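Local structure of sarcosine oxidase (Pyrococcus horikoshii, 1Y56) at residues K224-I229 / I261-Y266; Y247-L252 / Y286-I292; Y307-T311 / G332-H336. The protein serves as the beta subunit of an FAD-, FMN- and ATP-containing L-proline dehydrogenase complex and probably oxidises L-proline at its FAD. One frame throughout, in Å; residues are numbered along the deposited sequence.

How the contacts relate
Following the chain, contact 1 opens first at 224-229, and contact 2 opens at 247-252 before contact 1 closes at 261-266. Contact 2 then closes at 286-292, so the two cross. Contact 3 comes later, in series, and closes the loop from 307-311 to 332-336. All three reach one mixed sheet: contact 1 pairs strands 221-230 and 261-263, contact 2 lays helix 278-291 on the neighbouring strand 250-253, and contact 3 ties strand 299-310, at the other side of 221-230, to the loop before helix 337-354. Contacts 1 and 2 meet at a probable hydrogen bond from Gly-265 N to Gly-248 O; contacts 1 and 3 touch where His-225 meets Tyr-308. The centres of contacts 2 and 3 are about 22 Å apart.

Contact 1 (K224-I229 / I261-Y266); sequences KHQAVI and IGGIGY. With FMN (flavin mononucleotide), chain E.
Tyr-266 and Gln-226 lie side by side where the two segments diverge, their side chains running the same way. Gln-226 NE2 sits at the edge of the tyrosine ring, near its plane and 4.1 Å from Tyr-266 CE2. Amide and ring planes are 57° apart, which rules out a flat amide-on-ring stack. The glutamine is extended beyond CG, and its OE1 is held by the backbone N of Thr-277; the tyrosine side chain also touches Glu-279 and Glu-283 of helix 278-291.

Water fills in for direct strand pairing here. One molecule accepts from Gln-226 N at 2.8 Å and donates both to Ile-264 O, at 3.0 Å, and to Tyr-266 O, at 2.7 Å. A second water bridges Lys-224 O and Tyr-266 O, with a weak link to Gln-226 NE2.

Farther along, the backbones close up. Val-228 and Gly-262 form a hydrogen-bonded antiparallel pair: Val-228 N reaches Gly-262 O at 2.8 Å with an N-H...O angle of 162°, and Gly-262 N returns a bond to Val-228 O at 3.2 Å.

Ile-261 and Ile-229 follow as a non-hydrogen-bonded pair, both on the face turned to the FMN. The CD1 of Ile-229 rests 3.9 Å from Ile-261 CB. With CG1 of Ile-261 anti to the backbone N (chi1 -172°) and its chain extended, CD1 is carried to the flavin's dimethylbenzene part, 3.7 Å from FMN C7, while CG1 and CG2 of Ile-229 meet the pyrimidine part. Antiparallel strands of the large mixed sheet thus supply an apolar wall of the FMN pocket, where Arg-46 and Arg-302 of the same chain, and Gln-450 of the PH1363 chain, also hydrogen-bond the FMN.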
loop_
_atom_site.group_PDB
_atom_site.type_symbol
_atom_site.label_atom_id
_atom_site.label_comp_id
_atom_site.label_asym_id
_atom_site.label_seq_id
_atom_site.Cartn_x
_atom_site.Cartn_y
_atom_site.Cartn_z
ATOM N N LYS B 224 -3.463 -23.772 -33.868
ATOM C CA LYS B 224 -4.743 -23.515 -33.275
ATOM C C LYS B 224 -5.845 -23.834 -34.257
ATOM O O LYS B 224 -5.986 -23.161 -35.267
ATOM C CB LYS B 224 -4.837 -22.063 -32.832
ATOM C CG LYS B 224 -5.996 -21.817 -31.886
ATOM C CD LYS B 224 -5.830 -20.522 -31.113
ATOM C CE LYS B 224 -6.378 -19.319 -31.867
ATOM N NZ LYS B 224 -6.390 -18.150 -30.949
ATOM N N HIS B 225 -6.603 -24.890 -33.960
ATOM C CA HIS B 225 -7.895 -25.153 -34.621
ATOM C C HIS B 225 -9.049 -24.879 -33.657
ATOM O O HIS B 225 -8.837 -24.810 -32.441
ATOM C CB HIS B 225 -7.945 -26.553 -35.237
ATOM C CG HIS B 225 -7.226 -26.640 -36.552
ATOM N ND1 HIS B 225 -5.847 -26.664 -36.648
ATOM C CD2 HIS B 225 -7.691 -26.659 -37.827
ATOM C CE1 HIS B 225 -5.496 -26.716 -37.922
ATOM N NE2 HIS B 225 -6.595 -26.717 -38.658
ATOM N N GLN B 226 -10.245 -24.671 -34.194
ATOM C CA GLN B 226 -11.379 -24.261 -33.367
ATOM C C GLN B 226 -12.661 -25.054 -33.625
ATOM O O GLN B 226 -12.816 -25.702 -34.666
ATOM C CB GLN B 226 -11.645 -22.759 -33.514
ATOM C CG GLN B 226 -10.540 -21.862 -32.942
ATOM C CD GLN B 226 -10.886 -20.386 -33.027
ATOM O OE1 GLN B 226 -11.761 -19.903 -32.308
ATOM N NE2 GLN B 226 -10.207 -19.661 -33.912
ATOM N N ALA B 227 -13.575 -25.016 -32.662
ATOM C CA ALA B 227 -14.861 -25.680 -32.819
ATOM C C ALA B 227 -15.999 -24.851 -32.246
ATOM O O ALA B 227 -15.785 -23.947 -31.435
ATOM C CB ALA B 227 -14.837 -27.094 -32.211
ATOM N N VAL B 228 -17.210 -25.163 -32.696
ATOM C CA VAL B 228 -18.429 -24.547 -32.192
ATOM C C VAL B 228 -19.380 -25.639 -31.691
ATOM O O VAL B 228 -19.295 -26.792 -32.109
ATOM C CB VAL B 228 -19.086 -23.668 -33.280
ATOM C CG1 VAL B 228 -19.557 -24.515 -34.447
ATOM C CG2 VAL B 228 -20.214 -22.831 -32.711
ATOM N N ILE B 229 -20.260 -25.282 -30.767
ATOM C CA ILE B 229 -21.349 -26.168 -30.373
ATOM C C ILE B 229 -22.647 -25.363 -30.388
ATOM O O ILE B 229 -22.687 -24.221 -29.918
ATOM C CB ILE B 229 -21.101 -26.834 -28.976
ATOM C CG1 ILE B 229 -22.181 -27.859 -28.656
ATOM C CG2 ILE B 229 -21.015 -25.783 -27.841
ATOM C CD1 ILE B 229 -22.152 -29.031 -29.551
ATOM N N ILE B 261 -21.856 -30.210 -33.326
ATOM C CA ILE B 261 -20.533 -29.758 -33.036
ATOM C C ILE B 261 -19.832 -29.661 -34.383
ATOM O O ILE B 261 -20.232 -30.318 -35.336
ATOM C CB ILE B 261 -19.831 -30.784 -32.101
ATOM C CG1 ILE B 261 -18.482 -30.248 -31.596
ATOM C CG2 ILE B 261 -19.721 -32.174 -32.776
ATOM C CD1 ILE B 261 -17.820 -31.118 -30.535
ATOM N N GLY B 262 -18.800 -28.839 -34.478
ATOM C CA GLY B 262 -18.007 -28.825 -35.692
ATOM C C GLY B 262 -17.032 -27.681 -35.774
ATOM O O GLY B 262 -17.034 -26.787 -34.931
ATOM N N GLY B 263 -16.197 -27.722 -36.805
ATOM C CA GLY B 263 -15.230 -26.671 -37.065
ATOM C C GLY B 263 -15.077 -26.467 -38.556
ATOM O O GLY B 263 -15.920 -26.911 -39.338
ATOM N N ILE B 264 -14.003 -25.772 -38.928
ATOM C CA ILE B 264 -13.621 -25.525 -40.313
ATOM C C ILE B 264 -12.092 -25.532 -40.396
ATOM O O ILE B 264 -11.409 -25.610 -39.366
ATOM C CB ILE B 264 -14.169 -24.175 -40.847
ATOM C CG1 ILE B 264 -13.875 -23.038 -39.867
ATOM C CG2 ILE B 264 -15.658 -24.256 -41.123
ATOM C CD1 ILE B 264 -14.117 -21.663 -40.433
ATOM N N GLY B 265 -11.563 -25.454 -41.616
ATOM C CA GLY B 265 -10.116 -25.419 -41.849
ATOM C C GLY B 265 -9.330 -24.336 -41.120
ATOM O O GLY B 265 -8.210 -24.583 -40.689
ATOM N N TYR B 266 -9.929 -23.150 -40.973
ATOM C CA TYR B 266 -9.312 -21.960 -40.355
ATOM C C TYR B 266 -8.229 -22.213 -39.293
ATOM O O TYR B 266 -8.515 -22.400 -38.114
ATOM C CB TYR B 266 -10.419 -21.049 -39.811
ATOM C CG TYR B 266 -9.969 -19.662 -39.381
ATOM C CD1 TYR B 266 -9.750 -18.646 -40.317
ATOM C CD2 TYR B 266 -9.790 -19.365 -38.034
ATOM C CE1 TYR B 266 -9.343 -17.372 -39.914
ATOM C CE2 TYR B 266 -9.386 -18.107 -37.623
ATOM C CZ TYR B 266 -9.165 -17.113 -38.558
ATOM O OH TYR B 266 -8.771 -15.869 -38.109
HETATM N N1 FMN E . -19.418 -26.614 -24.335
HETATM C C2 FMN E . -20.679 -26.240 -24.015
HETATM O O2 FMN E . -20.881 -25.119 -23.494
HETATM N N3 FMN E . -21.724 -27.056 -24.251
HETATM C C4 FMN E . -21.529 -28.267 -24.810
HETATM O O4 FMN E . -22.506 -29.018 -25.022
HETATM C C4A FMN E . -20.234 -28.678 -25.150
HETATM N N5 FMN E . -20.005 -29.896 -25.714
HETATM C C5A FMN E . -18.756 -30.316 -26.051
HETATM C C6 FMN E . -18.583 -31.579 -26.629
HETATM C C7 FMN E . -17.312 -32.037 -26.982
HETATM C C7M FMN E . -17.192 -33.414 -27.599
HETATM C C8 FMN E . -16.203 -31.209 -26.750
HETATM C C8M FMN E . -14.824 -31.627 -27.105
HETATM C C9 FMN E . -16.373 -29.949 -26.171
HETATM C C9A FMN E . -17.648 -29.490 -25.820
HETATM N N10 FMN E . -17.862 -28.217 -25.225
HETATM C C10 FMN E . -19.171 -27.812 -24.895
HETATM C "C1'" FMN E . -16.763 -27.297 -24.978
HETATM C "C2'" FMN E . -16.106 -27.541 -23.645
HETATM O "O2'" FMN E . -16.471 -26.449 -22.782
HETATM C "C3'" FMN E . -14.603 -27.687 -23.941
HETATM O "O3'" FMN E . -13.974 -28.666 -23.096
HETATM C "C4'" FMN E . -13.901 -26.374 -23.804
HETATM O "O4'" FMN E . -14.550 -25.339 -23.901
HETATM C "C5'" FMN E . -12.410 -26.344 -23.541
HETATM O "O5'" FMN E . -12.179 -25.569 -22.368
HETATM P P FMN E . -11.937 -23.978 -22.461
HETATM O O1P FMN E . -10.524 -23.882 -22.977
HETATM O O2P FMN E . -12.150 -23.506 -21.045
HETATM O O3P FMN E . -12.951 -23.428 -23.423
HETATM O O HOH W 1 -7.967 -21.692 -35.477
HETATM O O HOH W 2 -10.256 -24.112 -36.975
#

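Contact 2 (Y247-L252 / Y286-I292); sequences YGHAYL and YYFTKII
Tyr-247 lies against helix 278-291 along its whole length, touching Tyr-287 at its root and Lys-290 beyond. Its CB packs 3.7 Å from Tyr-287 CD1. From there CG turns anti to the carbonyl carbon (chi1 -70°), bringing the ring alongside the helix with one face under the lysine. Lys-290 CB stands 3.9 Å from the centroid of the Tyr-247 ring and only 1° off its normal, a CH-pi contact over the centre. Because the lysine chain bends beyond CG, it follows the ring outward: Lys-290 CG is 3.9 Å from Tyr-247 CE2, and Lys-290 CD comes within 3.7 Å of Tyr-247 OH. That hydroxyl is hydrogen-bonded to Glu-133.

The contact joins a helix to the mixed sheet, as in the substrate-binding domains of sarcosine oxidase-like flavoproteins: the axes of the short segments 250-252 (strand) and 286-291 (helix) pass 8.9 Å apart at 67°. Gly-248 brings its CA over the Tyr-287 ring, 3.9 Å from the centroid. Deeper in, Leu-252 CB lies over one face of Phe-288, offset toward the rim and 4.0 Å from the ring centroid, while Ala-250 CB approaches that ring at its edge. Phe-288 also packs on Met-487 of the PH1363 chain, and Tyr-286 makes a cation-pi contact with Arg-492 of the same chain. Leu-252 CD1 and Ile-291 CG1 meet at 3.8 Å, the two side chains running antiparallel to one another as they pass.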
loop_
_atom_site.group_PDB
_atom_site.type_symbol
_atom_site.label_atom_id
_atom_site.label_comp_id
_atom_site.label_asym_id
_atom_site.label_seq_id
_atom_site.Cartn_x
_atom_site.Cartn_y
_atom_site.Cartn_z
ATOM N N TYR B 247 -16.904 -25.701 -48.941
ATOM C CA TYR B 247 -17.241 -24.650 -47.973
ATOM C C TYR B 247 -16.331 -24.639 -46.732
ATOM O O TYR B 247 -16.777 -24.845 -45.611
ATOM C CB TYR B 247 -18.727 -24.685 -47.600
ATOM C CG TYR B 247 -19.648 -24.243 -48.722
ATOM C CD1 TYR B 247 -20.605 -25.118 -49.258
ATOM C CD2 TYR B 247 -19.560 -22.954 -49.255
ATOM C CE1 TYR B 247 -21.446 -24.710 -50.302
ATOM C CE2 TYR B 247 -20.396 -22.538 -50.292
ATOM C CZ TYR B 247 -21.330 -23.418 -50.810
ATOM O OH TYR B 247 -22.144 -22.999 -51.828
ATOM N N GLY B 248 -15.021 -24.570 -46.958
ATOM C CA GLY B 248 -14.051 -24.077 -45.978
ATOM C C GLY B 248 -13.569 -25.253 -45.115
ATOM O O GLY B 248 -13.264 -25.078 -43.931
ATOM N N HIS B 249 -13.490 -26.445 -45.706
ATOM C CA HIS B 249 -13.189 -27.667 -44.951
ATOM C C HIS B 249 -14.070 -27.793 -43.701
ATOM O O HIS B 249 -13.617 -28.211 -42.636
ATOM C CB HIS B 249 -11.693 -27.762 -44.602
ATOM C CG HIS B 249 -10.784 -27.655 -45.793
ATOM N ND1 HIS B 249 -11.231 -27.798 -47.095
ATOM C CD2 HIS B 249 -9.450 -27.436 -45.876
ATOM C CE1 HIS B 249 -10.216 -27.652 -47.926
ATOM N NE2 HIS B 249 -9.123 -27.439 -47.213
ATOM N N ALA B 250 -15.334 -27.416 -43.849
ATOM C CA ALA B 250 -16.302 -27.583 -42.788
ATOM C C ALA B 250 -16.510 -29.054 -42.504
ATOM O O ALA B 250 -16.582 -29.881 -43.422
ATOM C CB ALA B 250 -17.609 -26.952 -43.166
ATOM N N TYR B 251 -16.577 -29.368 -41.218
ATOM C CA TYR B 251 -17.098 -30.635 -40.752
ATOM C C TYR B 251 -18.140 -30.328 -39.678
ATOM O O TYR B 251 -17.920 -29.456 -38.834
ATOM C CB TYR B 251 -15.970 -31.505 -40.206
ATOM C CG TYR B 251 -15.310 -30.987 -38.950
ATOM C CD1 TYR B 251 -14.247 -30.096 -39.014
ATOM C CD2 TYR B 251 -15.744 -31.402 -37.693
ATOM C CE1 TYR B 251 -13.634 -29.630 -37.867
ATOM C CE2 TYR B 251 -15.143 -30.941 -36.537
ATOM C CZ TYR B 251 -14.082 -30.055 -36.626
ATOM O OH TYR B 251 -13.480 -29.591 -35.468
ATOM N N LEU B 252 -19.285 -31.002 -39.734
ATOM C CA LEU B 252 -20.270 -30.922 -38.651
ATOM C C LEU B 252 -21.073 -32.212 -38.455
ATOM O O LEU B 252 -21.333 -32.952 -39.406
ATOM C CB LEU B 252 -21.184 -29.695 -38.795
ATOM C CG LEU B 252 -22.169 -29.398 -39.928
ATOM C CD1 LEU B 252 -21.521 -29.460 -41.262
ATOM C CD2 LEU B 252 -23.332 -30.334 -39.885
ATOM N N TYR B 286 -21.025 -18.894 -41.499
ATOM C CA TYR B 286 -21.254 -18.764 -42.924
ATOM C C TYR B 286 -21.235 -20.138 -43.590
ATOM O O TYR B 286 -22.136 -20.469 -44.371
ATOM C CB TYR B 286 -20.227 -17.826 -43.564
ATOM C CG TYR B 286 -20.280 -17.878 -45.060
ATOM C CD1 TYR B 286 -19.410 -18.695 -45.763
ATOM C CD2 TYR B 286 -21.239 -17.146 -45.781
ATOM C CE1 TYR B 286 -19.468 -18.787 -47.140
ATOM C CE2 TYR B 286 -21.301 -17.225 -47.170
ATOM C CZ TYR B 286 -20.409 -18.055 -47.836
ATOM O OH TYR B 286 -20.434 -18.176 -49.200
ATOM N N TYR B 287 -20.223 -20.941 -43.270
ATOM C CA TYR B 287 -20.049 -22.234 -43.925
ATOM C C TYR B 287 -21.141 -23.231 -43.595
ATOM O O TYR B 287 -21.691 -23.851 -44.497
ATOM C CB TYR B 287 -18.674 -22.809 -43.640
ATOM C CG TYR B 287 -17.605 -22.020 -44.328
ATOM C CD1 TYR B 287 -17.714 -21.721 -45.681
ATOM C CD2 TYR B 287 -16.488 -21.567 -43.639
ATOM C CE1 TYR B 287 -16.744 -20.996 -46.337
ATOM C CE2 TYR B 287 -15.497 -20.835 -44.283
ATOM C CZ TYR B 287 -15.633 -20.558 -45.638
ATOM O OH TYR B 287 -14.674 -19.837 -46.314
ATOM N N PHE B 288 -21.454 -23.368 -42.306
ATOM C CA PHE B 288 -22.441 -24.323 -41.821
ATOM C C PHE B 288 -23.795 -24.066 -42.457
ATOM O O PHE B 288 -24.456 -25.001 -42.920
ATOM C CB PHE B 288 -22.551 -24.233 -40.300
ATOM C CG PHE B 288 -21.521 -25.038 -39.555
ATOM C CD1 PHE B 288 -20.349 -25.455 -40.164
ATOM C CD2 PHE B 288 -21.723 -25.364 -38.218
ATOM C CE1 PHE B 288 -19.395 -26.209 -39.454
ATOM C CE2 PHE B 288 -20.767 -26.100 -37.500
ATOM C CZ PHE B 288 -19.604 -26.523 -38.124
ATOM N N THR B 289 -24.183 -22.794 -42.512
ATOM C CA THR B 289 -25.517 -22.408 -42.955
ATOM C C THR B 289 -25.673 -22.500 -44.470
ATOM O O THR B 289 -26.798 -22.498 -44.991
ATOM C CB THR B 289 -25.898 -21.004 -42.460
ATOM O OG1 THR B 289 -24.951 -20.047 -42.951
ATOM C CG2 THR B 289 -25.922 -20.966 -40.935
ATOM N N LYS B 290 -24.540 -22.562 -45.171
ATOM C CA LYS B 290 -24.516 -22.884 -46.596
ATOM C C LYS B 290 -24.806 -24.361 -46.767
ATOM O O LYS B 290 -25.520 -24.746 -47.702
ATOM C CB LYS B 290 -23.143 -22.606 -47.204
ATOM C CG LYS B 290 -22.908 -21.204 -47.687
ATOM C CD LYS B 290 -23.498 -20.980 -49.076
ATOM C CE LYS B 290 -24.766 -20.127 -49.015
ATOM N NZ LYS B 290 -24.782 -19.222 -50.188
ATOM N N ILE B 291 -24.236 -25.186 -45.875
ATOM C CA ILE B 291 -24.317 -26.645 -46.026
ATOM C C ILE B 291 -25.647 -27.207 -45.485
ATOM O O ILE B 291 -26.299 -27.991 -46.173
ATOM C CB ILE B 291 -22.997 -27.452 -45.598
ATOM C CG1 ILE B 291 -23.241 -28.363 -44.421
ATOM C CG2 ILE B 291 -21.758 -26.589 -45.387
ATOM C CD1 ILE B 291 -23.686 -29.695 -44.876
ATOM N N ILE B 292 -26.050 -26.819 -44.276
ATOM C CA ILE B 292 -27.415 -27.098 -43.837
ATOM C C ILE B 292 -28.045 -25.794 -43.330
ATOM O O ILE B 292 -27.709 -25.326 -42.254
ATOM C CB ILE B 292 -27.578 -28.352 -42.844
ATOM C CG1 ILE B 292 -27.984 -27.954 -41.441
ATOM C CG2 ILE B 292 -26.364 -29.274 -42.760
ATOM C CD1 ILE B 292 -29.482 -27.919 -41.237
#

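Contact 3 (Y307-T311 / G332-H336); sequences YYAKT and GFSGH. With FAD (flavin-adenine dinucleotide), chain I.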
loop_
_atom_site.group_PDB
_atom_site.type_symbol
_atom_site.label_atom_id
_atom_site.label_comp_id
_atom_site.label_asym_id
_atom_site.label_seq_id
_atom_site.Cartn_x
_atom_site.Cartn_y
_atom_site.Cartn_z
ATOM N N TYR B 307 -5.209 -27.943 -30.096
ATOM C CA TYR B 307 -4.047 -28.109 -30.953
ATOM C C TYR B 307 -4.252 -29.178 -32.021
ATOM O O TYR B 307 -4.756 -30.263 -31.736
ATOM C CB TYR B 307 -2.825 -28.495 -30.118
ATOM C CG TYR B 307 -2.543 -27.596 -28.945
ATOM C CD1 TYR B 307 -2.752 -26.218 -29.021
ATOM C CD2 TYR B 307 -2.027 -28.117 -27.766
ATOM C CE1 TYR B 307 -2.479 -25.392 -27.935
ATOM C CE2 TYR B 307 -1.749 -27.309 -26.685
ATOM C CZ TYR B 307 -1.977 -25.948 -26.772
ATOM O OH TYR B 307 -1.694 -25.146 -25.689
ATOM N N TYR B 308 -3.877 -28.867 -33.253
ATOM C CA TYR B 308 -3.484 -29.916 -34.166
ATOM C C TYR B 308 -1.975 -29.952 -33.973
ATOM O O TYR B 308 -1.334 -28.900 -33.919
ATOM C CB TYR B 308 -3.791 -29.530 -35.606
ATOM C CG TYR B 308 -5.188 -29.819 -36.134
ATOM C CD1 TYR B 308 -6.287 -30.027 -35.275
ATOM C CD2 TYR B 308 -5.417 -29.839 -37.521
ATOM C CE1 TYR B 308 -7.578 -30.268 -35.798
ATOM C CE2 TYR B 308 -6.681 -30.067 -38.052
ATOM C CZ TYR B 308 -7.761 -30.285 -37.197
ATOM O OH TYR B 308 -9.001 -30.514 -37.764
ATOM N N ALA B 309 -1.405 -31.142 -33.824
ATOM C CA ALA B 309 0.047 -31.288 -33.844
ATOM C C ALA B 309 0.453 -31.662 -35.263
ATOM O O ALA B 309 0.451 -32.847 -35.625
ATOM C CB ALA B 309 0.511 -32.330 -32.851
ATOM N N LYS B 310 0.782 -30.642 -36.063
ATOM C CA LYS B 310 1.023 -30.802 -37.498
ATOM C C LYS B 310 2.449 -31.211 -37.877
ATOM O O LYS B 310 3.415 -30.692 -37.317
ATOM C CB LYS B 310 0.645 -29.518 -38.236
ATOM C CG LYS B 310 -0.835 -29.416 -38.605
ATOM C CD LYS B 310 -1.104 -28.333 -39.658
ATOM C CE LYS B 310 -0.532 -28.696 -41.037
ATOM N NZ LYS B 310 -0.748 -27.608 -42.045
ATOM N N THR B 311 2.563 -32.140 -38.826
ATOM C CA THR B 311 3.811 -32.379 -39.548
ATOM C C THR B 311 3.674 -31.866 -40.981
ATOM O O THR B 311 2.555 -31.618 -41.446
ATOM C CB THR B 311 4.172 -33.866 -39.607
ATOM O OG1 THR B 311 3.127 -34.585 -40.274
ATOM C CG2 THR B 311 4.400 -34.430 -38.211
ATOM N N GLY B 332 2.113 -36.270 -33.581
ATOM C CA GLY B 332 1.943 -35.445 -34.772
ATOM C C GLY B 332 0.793 -35.925 -35.634
ATOM O O GLY B 332 0.930 -36.066 -36.842
ATOM N N PHE B 333 -0.358 -36.158 -35.019
ATOM C CA PHE B 333 -1.458 -36.782 -35.735
ATOM C C PHE B 333 -2.257 -35.820 -36.611
ATOM O O PHE B 333 -3.183 -36.219 -37.325
ATOM C CB PHE B 333 -2.328 -37.575 -34.774
ATOM C CG PHE B 333 -1.611 -38.747 -34.149
ATOM C CD1 PHE B 333 -1.488 -39.953 -34.836
ATOM C CD2 PHE B 333 -1.038 -38.641 -32.885
ATOM C CE1 PHE B 333 -0.808 -41.048 -34.261
ATOM C CE2 PHE B 333 -0.358 -39.729 -32.304
ATOM C CZ PHE B 333 -0.247 -40.934 -32.993
ATOM N N SER B 334 -1.861 -34.553 -36.583
ATOM C CA SER B 334 -2.336 -33.574 -37.556
ATOM C C SER B 334 -3.858 -33.562 -37.737
ATOM O O SER B 334 -4.346 -33.382 -38.845
ATOM C CB SER B 334 -1.645 -33.795 -38.911
ATOM O OG SER B 334 -0.252 -34.043 -38.755
ATOM N N GLY B 335 -4.598 -33.749 -36.647
ATOM C CA GLY B 335 -6.035 -33.510 -36.650
ATOM C C GLY B 335 -6.899 -34.755 -36.674
ATOM O O GLY B 335 -8.119 -34.673 -36.495
ATOM N N HIS B 336 -6.283 -35.910 -36.893
ATOM C CA HIS B 336 -7.022 -37.153 -36.999
ATOM C C HIS B 336 -6.361 -38.251 -36.170
ATOM O O HIS B 336 -6.429 -39.429 -36.509
ATOM C CB HIS B 336 -7.147 -37.561 -38.467
ATOM C CG HIS B 336 -5.837 -37.645 -39.187
ATOM N ND1 HIS B 336 -5.399 -36.665 -40.051
ATOM C CD2 HIS B 336 -4.865 -38.590 -39.169
ATOM C CE1 HIS B 336 -4.216 -37.003 -40.536
ATOM N NE2 HIS B 336 -3.866 -38.163 -40.011
HETATM P PA FAD I . -3.063 -35.305 -26.407
HETATM O O1A FAD I . -2.713 -33.847 -26.423
HETATM O O2A FAD I . -4.508 -35.692 -26.228
HETATM O O5B FAD I . -2.139 -36.037 -25.320
HETATM C C5B FAD I . -0.828 -35.577 -25.038
HETATM C C4B FAD I . -0.718 -35.479 -23.529
HETATM O O4B FAD I . 0.653 -35.371 -23.166
HETATM C C3B FAD I . -1.427 -34.254 -22.957
HETATM O O3B FAD I . -2.523 -34.670 -22.126
HETATM C C2B FAD I . -0.352 -33.527 -22.166
HETATM O O2B FAD I . -0.750 -33.145 -20.859
HETATM C C1B FAD I . 0.723 -34.566 -22.000
HETATM N N9A FAD I . 2.054 -33.952 -21.809
HETATM C C8A FAD I . 2.619 -32.956 -22.518
HETATM N N7A FAD I . 3.834 -32.691 -21.983
HETATM C C5A FAD I . 4.017 -33.526 -20.941
HETATM C C6A FAD I . 5.051 -33.732 -20.034
HETATM N N6A FAD I . 6.186 -32.991 -20.103
HETATM N N1A FAD I . 4.917 -34.678 -19.085
HETATM C C2A FAD I . 3.800 -35.431 -18.998
HETATM N N3A FAD I . 2.784 -35.259 -19.859
HETATM C C4A FAD I . 2.884 -34.318 -20.837
HETATM N N1 FAD I . -9.009 -36.345 -34.168
HETATM C C2 FAD I . -9.815 -37.276 -34.712
HETATM O O2 FAD I . -9.354 -38.411 -34.930
HETATM N N3 FAD I . -11.101 -37.024 -35.028
HETATM C C4 FAD I . -11.668 -35.821 -34.812
HETATM O O4 FAD I . -12.870 -35.609 -35.105
HETATM C C4X FAD I . -10.900 -34.801 -34.266
HETATM N N5 FAD I . -11.394 -33.561 -34.022
HETATM C C5X FAD I . -10.606 -32.598 -33.475
HETATM C C6 FAD I . -11.155 -31.332 -33.237
HETATM C C7 FAD I . -10.377 -30.318 -32.668
HETATM C C7M FAD I . -10.984 -28.956 -32.419
HETATM C C8 FAD I . -9.039 -30.584 -32.341
HETATM C C8M FAD I . -8.167 -29.552 -31.740
HETATM C C9 FAD I . -8.489 -31.844 -32.578
HETATM C C9A FAD I . -9.261 -32.862 -33.139
HETATM N N10 FAD I . -8.703 -34.072 -33.356
HETATM C C10 FAD I . -9.481 -35.107 -33.929
HETATM C "C1'" FAD I . -7.302 -34.303 -33.024
HETATM C "C2'" FAD I . -7.176 -35.183 -31.809
HETATM O "O2'" FAD I . -7.637 -34.434 -30.693
HETATM C "C3'" FAD I . -5.713 -35.503 -31.606
HETATM O "O3'" FAD I . -5.182 -36.087 -32.802
HETATM C "C4'" FAD I . -5.556 -36.468 -30.445
HETATM O "O4'" FAD I . -6.117 -35.927 -29.236
HETATM C "C5'" FAD I . -4.091 -36.786 -30.211
HETATM O "O5'" FAD I . -4.056 -37.499 -28.983
HETATM P P FAD I . -2.697 -37.534 -28.164
HETATM O O1P FAD I . -1.595 -37.828 -29.149
HETATM O O2P FAD I . -2.938 -38.414 -26.970
HETATM O O3P FAD I . -2.545 -35.979 -27.768
#
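Gly-335 presses its CA onto the ring of Tyr-308. The carbon stands 3.5 Å from the ring centroid and 3° off the normal, a CH-pi contact over the centre of the face. The same ring turns its edge to the cofactor, with Tyr-308 CE1 3.7 Å from FAD C9. On the other segment Phe-333 CB approaches the ribityl chain, 3.8 Å from FAD O3'.

Behind this first shell, one carbonyl anchors the loop. Ala-309 O accepts from Ser-334 N at 3.0 Å, the donor standing about 50° out of the carbonyl plane, and Gly-332 CA adds a C-H...O contact to the same oxygen. The serine side chain ties both segments together: with chi1 at -43°, OG stands beside its own backbone N, where it donates to Gly-332 O at 3.0 Å and receives a weak bond from Thr-311 N at 3.4 Å. A type I' turn from Phe-333 to His-336, closed by His-336 N to Phe-333 O at 3.1 Å, then delivers Gly-335 to the tyrosine.

Farther out, Thr-311 OG1 is bonded to Asn-315 O and Asp-313, Tyr-308 stacks with His-225, and Phe-333 packs on Met-340 and Val-344 of helix 337-354. Met-339 N of that helix is itself hydrogen-bonded to FAD. Joining the end of a sheet strand to the glycine-bearing loop before this helix, the contact forms part of the FAD site of an FAD-dependent oxidoreductase, beside the isoalloxazine and ribityl chain.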